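Local coordinates for protein sulfatase (Bacteroides fragilis CAG:558, PDB 6USS) that probably hydrolyses sulfate esters as a calcium-dependent gut bacterial arylsulfatase of the sulfatase family, here carrying a substitution in its active site, at residues A[157-162]-A[247-252]. The protein carries 1 engineered substitution. Residues are numbered along the deposited sequence; the frame is centred on the assembly and turned at random.
Sequences GYHTIH and KEYNQP
Two consecutive aromatic residues, Y158 and H159, each offer a ring face to the 247-252 loop, and each face is met in a different way. The pyrrolidine ring of P252 sits on the Y158 ring: P252 CG lies 3.6 Å from the centroid of the Y158 ring and only 6° off its normal, which identifies a CH-pi contact over the ring centre, while P252 CB leans toward Y158 CE2. On H159 the partner is another aromatic. Y249 directs its CD2-CE2 edge at one imidazole face, with planes at 83° and centroids 5.1 Å apart, a T-shaped pair. H159 CG stands anti to the backbone N, on a CB that points toward the loop; H159 ND1 is hydrogen-bonded to E184 OE1, and Y249 OH to E176 OE2 of the second subunit. Between the two ring contacts runs a nearly straight backbone bond, H159 N to P252 O, 2.8 Å long with 175° at the hydrogen. P252 O also takes a CA-H...O contact from Y158 CA at 3.4 Å. Q251 CB lies 3.3 Å from G157 O, and Q251 CG and CD pack against H159 CB. G157, at positive phi, is the C' residue of a Schellman motif ending helix 149-155. The contact thus joins the turn from that helix into strand 159-164 with the loop from helix 231-247 into strand 253-258. These two strands pair in parallel within the alpha/beta core of the alkaline phosphatase-like sulfatase fold, and the H159-P252 bond lies where they begin, away from the calcium site; A246 of helix 231-247 also packs on H159.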
loop_
_atom_site.group_PDB
_atom_site.type_symbol
_atom_site.label_atom_id
_atom_site.label_comp_id
_atom_site.label_asym_id
_atom_site.label_seq_id
_atom_site.Cartn_x
_atom_site.Cartn_y
_atom_site.Cartn_z
ATOM N N GLY A 157 7.571 -11.883 0.292
ATOM C CA GLY A 157 8.543 -11.345 1.225
ATOM C C GLY A 157 9.340 -10.152 0.749
ATOM O O GLY A 157 10.170 -9.652 1.511
ATOM N N TYR A 158 9.116 -9.659 -0.460
ATOM C CA TYR A 158 9.858 -8.495 -0.923
ATOM C C TYR A 158 9.259 -7.203 -0.380
ATOM O O TYR A 158 8.047 -7.097 -0.161
ATOM C CB TYR A 158 9.886 -8.455 -2.449
ATOM C CG TYR A 158 11.031 -9.248 -3.028
ATOM C CD1 TYR A 158 11.005 -10.647 -3.020
ATOM C CD2 TYR A 158 12.142 -8.606 -3.580
ATOM C CE1 TYR A 158 12.044 -11.385 -3.550
ATOM C CE2 TYR A 158 13.186 -9.334 -4.112
ATOM C CZ TYR A 158 13.140 -10.722 -4.091
ATOM O OH TYR A 158 14.197 -11.441 -4.622
ATOM N N HIS A 159 10.133 -6.223 -0.132
ATOM C CA HIS A 159 9.714 -4.849 0.138
ATOM C C HIS A 159 9.651 -4.130 -1.209
ATOM O O HIS A 159 10.678 -3.966 -1.875
ATOM C CB HIS A 159 10.678 -4.160 1.101
ATOM C CG HIS A 159 10.384 -2.704 1.313
ATOM N ND1 HIS A 159 9.197 -2.253 1.856
ATOM C CD2 HIS A 159 11.120 -1.596 1.053
ATOM C CE1 HIS A 159 9.221 -0.933 1.931
ATOM N NE2 HIS A 159 10.377 -0.509 1.450
ATOM N N THR A 160 8.447 -3.727 -1.626
ATOM C CA THR A 160 8.205 -3.269 -2.991
ATOM C C THR A 160 8.078 -1.753 -3.033
ATOM O O THR A 160 7.284 -1.170 -2.283
ATOM C CB THR A 160 6.936 -3.913 -3.541
ATOM O OG1 THR A 160 5.860 -3.668 -2.634
ATOM C CG2 THR A 160 7.123 -5.407 -3.649
ATOM N N ILE A 161 8.849 -1.122 -3.915
ATOM C CA ILE A 161 8.910 0.331 -4.023
ATOM C C ILE A 161 8.608 0.725 -5.460
ATOM O O ILE A 161 9.242 0.208 -6.390
ATOM C CB ILE A 161 10.293 0.879 -3.626
ATOM C CG1 ILE A 161 10.699 0.395 -2.243
ATOM C CG2 ILE A 161 10.314 2.395 -3.722
ATOM C CD1 ILE A 161 12.157 0.609 -1.951
ATOM N N HIS A 162 7.664 1.655 -5.635
ATOM C CA HIS A 162 7.398 2.300 -6.915
ATOM C C HIS A 162 7.824 3.766 -6.887
ATOM O O HIS A 162 7.463 4.520 -5.968
ATOM C CB HIS A 162 5.922 2.249 -7.318
ATOM C CG HIS A 162 5.613 3.161 -8.463
ATOM N ND1 HIS A 162 5.838 2.805 -9.779
ATOM C CD2 HIS A 162 5.221 4.456 -8.488
ATOM C CE1 HIS A 162 5.531 3.823 -10.567
ATOM N NE2 HIS A 162 5.154 4.837 -9.809
ATOM N N LYS A 247 16.981 -0.545 3.839
ATOM C CA LYS A 247 18.062 -1.198 4.562
ATOM C C LYS A 247 17.660 -1.549 5.998
ATOM O O LYS A 247 18.231 -2.477 6.579
ATOM C CB LYS A 247 19.300 -0.304 4.541
ATOM C CG LYS A 247 20.283 -0.605 3.445
ATOM C CD LYS A 247 21.636 0.027 3.760
ATOM C CE LYS A 247 22.781 -1.012 3.669
ATOM N NZ LYS A 247 24.081 -0.533 4.279
ATOM N N GLU A 248 16.672 -0.849 6.573
ATOM C CA GLU A 248 16.198 -1.146 7.927
ATOM C C GLU A 248 15.452 -2.473 8.018
ATOM O O GLU A 248 15.360 -3.046 9.111
ATOM C CB GLU A 248 15.252 -0.048 8.424
ATOM C CG GLU A 248 15.865 1.330 8.603
ATOM C CD GLU A 248 16.844 1.398 9.748
ATOM O OE1 GLU A 248 16.744 0.570 10.686
ATOM O OE2 GLU A 248 17.724 2.279 9.699
ATOM N N TYR A 249 14.875 -2.953 6.919
ATOM C CA TYR A 249 14.029 -4.135 6.956
ATOM C C TYR A 249 14.825 -5.353 6.525
ATOM O O TYR A 249 15.539 -5.312 5.515
ATOM C CB TYR A 249 12.833 -3.977 6.030
ATOM C CG TYR A 249 11.941 -2.802 6.306
ATOM C CD1 TYR A 249 11.989 -2.108 7.516
ATOM C CD2 TYR A 249 11.008 -2.405 5.351
ATOM C CE1 TYR A 249 11.128 -1.025 7.749
ATOM C CE2 TYR A 249 10.148 -1.357 5.573
ATOM C CZ TYR A 249 10.205 -0.662 6.759
ATOM O OH TYR A 249 9.339 0.394 6.925
ATOM N N ASN A 250 14.681 -6.447 7.275
ATOM C CA ASN A 250 15.416 -7.665 6.943
ATOM C C ASN A 250 14.618 -8.502 5.934
ATOM O O ASN A 250 14.083 -9.576 6.226
ATOM C CB ASN A 250 15.762 -8.451 8.199
ATOM C CG ASN A 250 16.444 -9.758 7.867
ATOM O OD1 ASN A 250 17.312 -9.809 6.990
ATOM N ND2 ASN A 250 16.015 -10.835 8.519
ATOM N N GLN A 251 14.581 -7.980 4.704
ATOM C CA GLN A 251 13.880 -8.554 3.559
ATOM C C GLN A 251 14.483 -7.945 2.300
ATOM O O GLN A 251 14.987 -6.816 2.347
ATOM C CB GLN A 251 12.357 -8.277 3.620
ATOM C CG GLN A 251 11.966 -6.824 3.908
ATOM C CD GLN A 251 10.451 -6.559 3.892
ATOM O OE1 GLN A 251 9.670 -7.301 3.284
ATOM N NE2 GLN A 251 10.038 -5.499 4.579
ATOM N N PRO A 252 14.454 -8.649 1.173
ATOM C CA PRO A 252 14.952 -8.051 -0.067
ATOM C C PRO A 252 13.957 -7.020 -0.572
ATOM O O PRO A 252 12.796 -6.969 -0.149
ATOM C CB PRO A 252 15.056 -9.238 -1.022
ATOM C CG PRO A 252 13.977 -10.170 -0.550
ATOM C CD PRO A 252 13.842 -9.971 0.953
#